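Local coordinates for HhaI Restriction Endonuclease (Haemophilus parahaemolyticus, PDB 6UKI), which cuts double-stranded DNA as a type II restriction endonuclease, recognising the short palindromic sequence GCGC, at a contact of chain A with DNA. Numbering follows the deposited sequence.

A contact of chain A with DNA. Residues 30, 55, 76, 120. With nucleotides of chain B.
Tyr120 reaches the phosphate between DC7 and DG8 of chain B with its phenol hydroxyl, OH giving a hydrogen bond of 2.6 Å to the phosphate oxygen OP1 of DG8. OP1 lies in the plane of the ring, off its hydroxyl end, and the phosphate is therefore met edge-on. CG stands anti to the backbone N (chi1 171°), beside the carbonyl carbon, and this helps carry the hydroxyl to the DNA backbone. On the same phosphate, Gly55 brings its CA to 3.5 Å from the other oxygen, OP2 of DG8, a van der Waals contact by a residue without a side chain.

From the minor-groove side of the paired base DC7, Ser30 donates from OG to the deoxyribose ring oxygen O4' of DC7 at 3.1 Å. Its CB sits 3.4 Å from the base oxygen O2 of DC7, while its CA packs on C5' of DG8 at 3.8 Å. Ser30 thus straddles the step between the two paired nucleotides. Ser76 is a looser neighbour, its OG 3.6 Å from OP1 of DC7. The hydrogen bonds from Tyr120 and Ser30 go to phosphate and sugar, atoms common to every nucleotide, and so probably help position the DNA for cleavage more than read its bases.

This backbone contact lies in the DNA-binding cleft of the endonuclease: Tyr120 comes from near the end of helix 110-122 and Gly55 from strand 51-62, whereas Ser30 and Ser76 lie in loops, Ser30 meeting the DNA from the side opposite Gly55.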
ATOM      1  N   SER A  30       5.461   4.152  -4.603  1.00 76.66           N
ATOM      2  CA  SER A  30       5.333   4.492  -3.192  1.00 70.12           C
ATOM      3  C   SER A  30       5.440   5.990  -2.921  1.00 69.10           C
ATOM      4  O   SER A  30       5.053   6.438  -1.836  1.00 78.69           O
ATOM      5  CB  SER A  30       6.395   3.726  -2.400  1.00 65.52           C
ATOM      6  OG  SER A  30       6.860   4.472  -1.290  1.00 79.62           O
ATOM      7  N   GLY A  55      -1.786   3.019   4.864  1.00 49.66           N
ATOM      8  CA  GLY A  55      -0.543   3.628   5.297  1.00 38.37           C
ATOM      9  C   GLY A  55       0.084   2.901   6.475  1.00 42.52           C
ATOM     10  O   GLY A  55      -0.512   2.026   7.106  1.00 40.27           O
ATOM     11  N   SER A  76       7.586   9.041   6.348  1.00 64.69           N
ATOM     12  CA  SER A  76       6.623   9.996   6.882  1.00 67.66           C
ATOM     13  C   SER A  76       7.097  10.434   8.257  1.00 71.28           C
ATOM     14  O   SER A  76       7.528   9.601   9.061  1.00 79.09           O
ATOM     15  CB  SER A  76       5.208   9.397   6.956  1.00 64.09           C
ATOM     16  OG  SER A  76       5.233   8.010   7.265  1.00 62.40           O
ATOM     17  N   TYR A 120      -1.440  12.081   7.721  1.00 50.30           N
ATOM     18  CA  TYR A 120      -0.528  11.451   6.773  1.00 42.05           C
ATOM     19  C   TYR A 120      -0.852  11.857   5.343  1.00 44.95           C
ATOM     20  O   TYR A 120       0.045  12.211   4.572  1.00 51.05           O
ATOM     21  CB  TYR A 120      -0.573   9.929   6.919  1.00 39.78           C
ATOM     22  CG  TYR A 120       0.177   9.223   5.827  1.00 38.49           C
ATOM     23  CD1 TYR A 120       1.551   9.384   5.700  1.00 36.22           C
ATOM     24  CD2 TYR A 120      -0.483   8.413   4.900  1.00 34.27           C
ATOM     25  CE1 TYR A 120       2.256   8.753   4.691  1.00 46.72           C
ATOM     26  CE2 TYR A 120       0.219   7.773   3.883  1.00 42.72           C
ATOM     27  CZ  TYR A 120       1.592   7.951   3.788  1.00 51.32           C
ATOM     28  OH  TYR A 120       2.318   7.337   2.792  1.00 56.33           O
TER
ATOM     29  P    DC B   7       7.420   3.817   5.697  1.00 42.92           P
ATOM     30  OP1  DC B   7       7.224   5.241   6.042  1.00 60.22           O
ATOM     31  OP2  DC B   7       7.055   2.777   6.687  1.00 40.37           O
ATOM     32  O5'  DC B   7       6.642   3.600   4.326  1.00 34.82           O
ATOM     33  C5'  DC B   7       6.835   4.528   3.279  1.00 35.35           C
ATOM     34  C4'  DC B   7       5.958   4.208   2.079  1.00 33.10           C
ATOM     35  O4'  DC B   7       6.445   3.012   1.417  1.00 33.01           O
ATOM     36  C3'  DC B   7       4.481   3.959   2.388  1.00 37.63           C
ATOM     37  O3'  DC B   7       3.691   4.652   1.431  1.00 45.98           O
ATOM     38  C2'  DC B   7       4.353   2.438   2.251  1.00 35.39           C
ATOM     39  C1'  DC B   7       5.372   2.151   1.158  1.00 33.51           C
ATOM     40  N1   DC B   7       5.882   0.763   1.170  1.00 37.25           N
ATOM     41  C2   DC B   7       6.011   0.079  -0.032  1.00 41.90           C
ATOM     42  O2   DC B   7       5.701   0.653  -1.075  1.00 52.43           O
ATOM     43  N3   DC B   7       6.474  -1.196  -0.022  1.00 39.00           N
ATOM     44  C4   DC B   7       6.798  -1.777   1.133  1.00 46.56           C
ATOM     45  N4   DC B   7       7.247  -3.035   1.090  1.00 43.27           N
ATOM     46  C5   DC B   7       6.669  -1.095   2.382  1.00 39.62           C
ATOM     47  C6   DC B   7       6.213   0.163   2.355  1.00 43.89           C
ATOM     48  P    DG B   8       2.107   4.407   1.319  1.00 49.04           P
ATOM     49  OP1  DG B   8       1.502   5.706   0.943  1.00 50.08           O
ATOM     50  OP2  DG B   8       1.634   3.664   2.509  1.00 34.77           O
ATOM     51  O5'  DG B   8       1.958   3.483   0.033  1.00 52.87           O
ATOM     52  C5'  DG B   8       2.046   4.070  -1.251  1.00 40.93           C
ATOM     53  C4'  DG B   8       1.707   3.050  -2.307  1.00 46.73           C
ATOM     54  O4'  DG B   8       2.679   1.991  -2.228  1.00 38.66           O
ATOM     55  C3'  DG B   8       0.355   2.376  -2.115  1.00 56.72           C
ATOM     56  O3'  DG B   8      -0.658   3.085  -2.845  1.00 54.48           O
ATOM     57  C2'  DG B   8       0.577   0.979  -2.688  1.00 62.35           C
ATOM     58  C1'  DG B   8       2.074   0.751  -2.511  1.00 44.59           C
ATOM     59  N9   DG B   8       2.427  -0.171  -1.447  1.00 36.15           N
ATOM     60  C8   DG B   8       2.651   0.133  -0.126  1.00 42.23           C
ATOM     61  N7   DG B   8       2.983  -0.906   0.595  1.00 41.20           N
ATOM     62  C5   DG B   8       2.995  -1.953  -0.311  1.00 39.27           C
ATOM     63  C6   DG B   8       3.308  -3.307  -0.117  1.00 46.47           C
ATOM     64  O6   DG B   8       3.630  -3.872   0.933  1.00 55.06           O
ATOM     65  N1   DG B   8       3.203  -4.034  -1.298  1.00 47.03           N
ATOM     66  C2   DG B   8       2.854  -3.509  -2.515  1.00 42.20           C
ATOM     67  N2   DG B   8       2.813  -4.368  -3.544  1.00 52.21           N
ATOM     68  N3   DG B   8       2.565  -2.234  -2.713  1.00 42.39           N
ATOM     69  C4   DG B   8       2.658  -1.518  -1.570  1.00 38.49           C
TER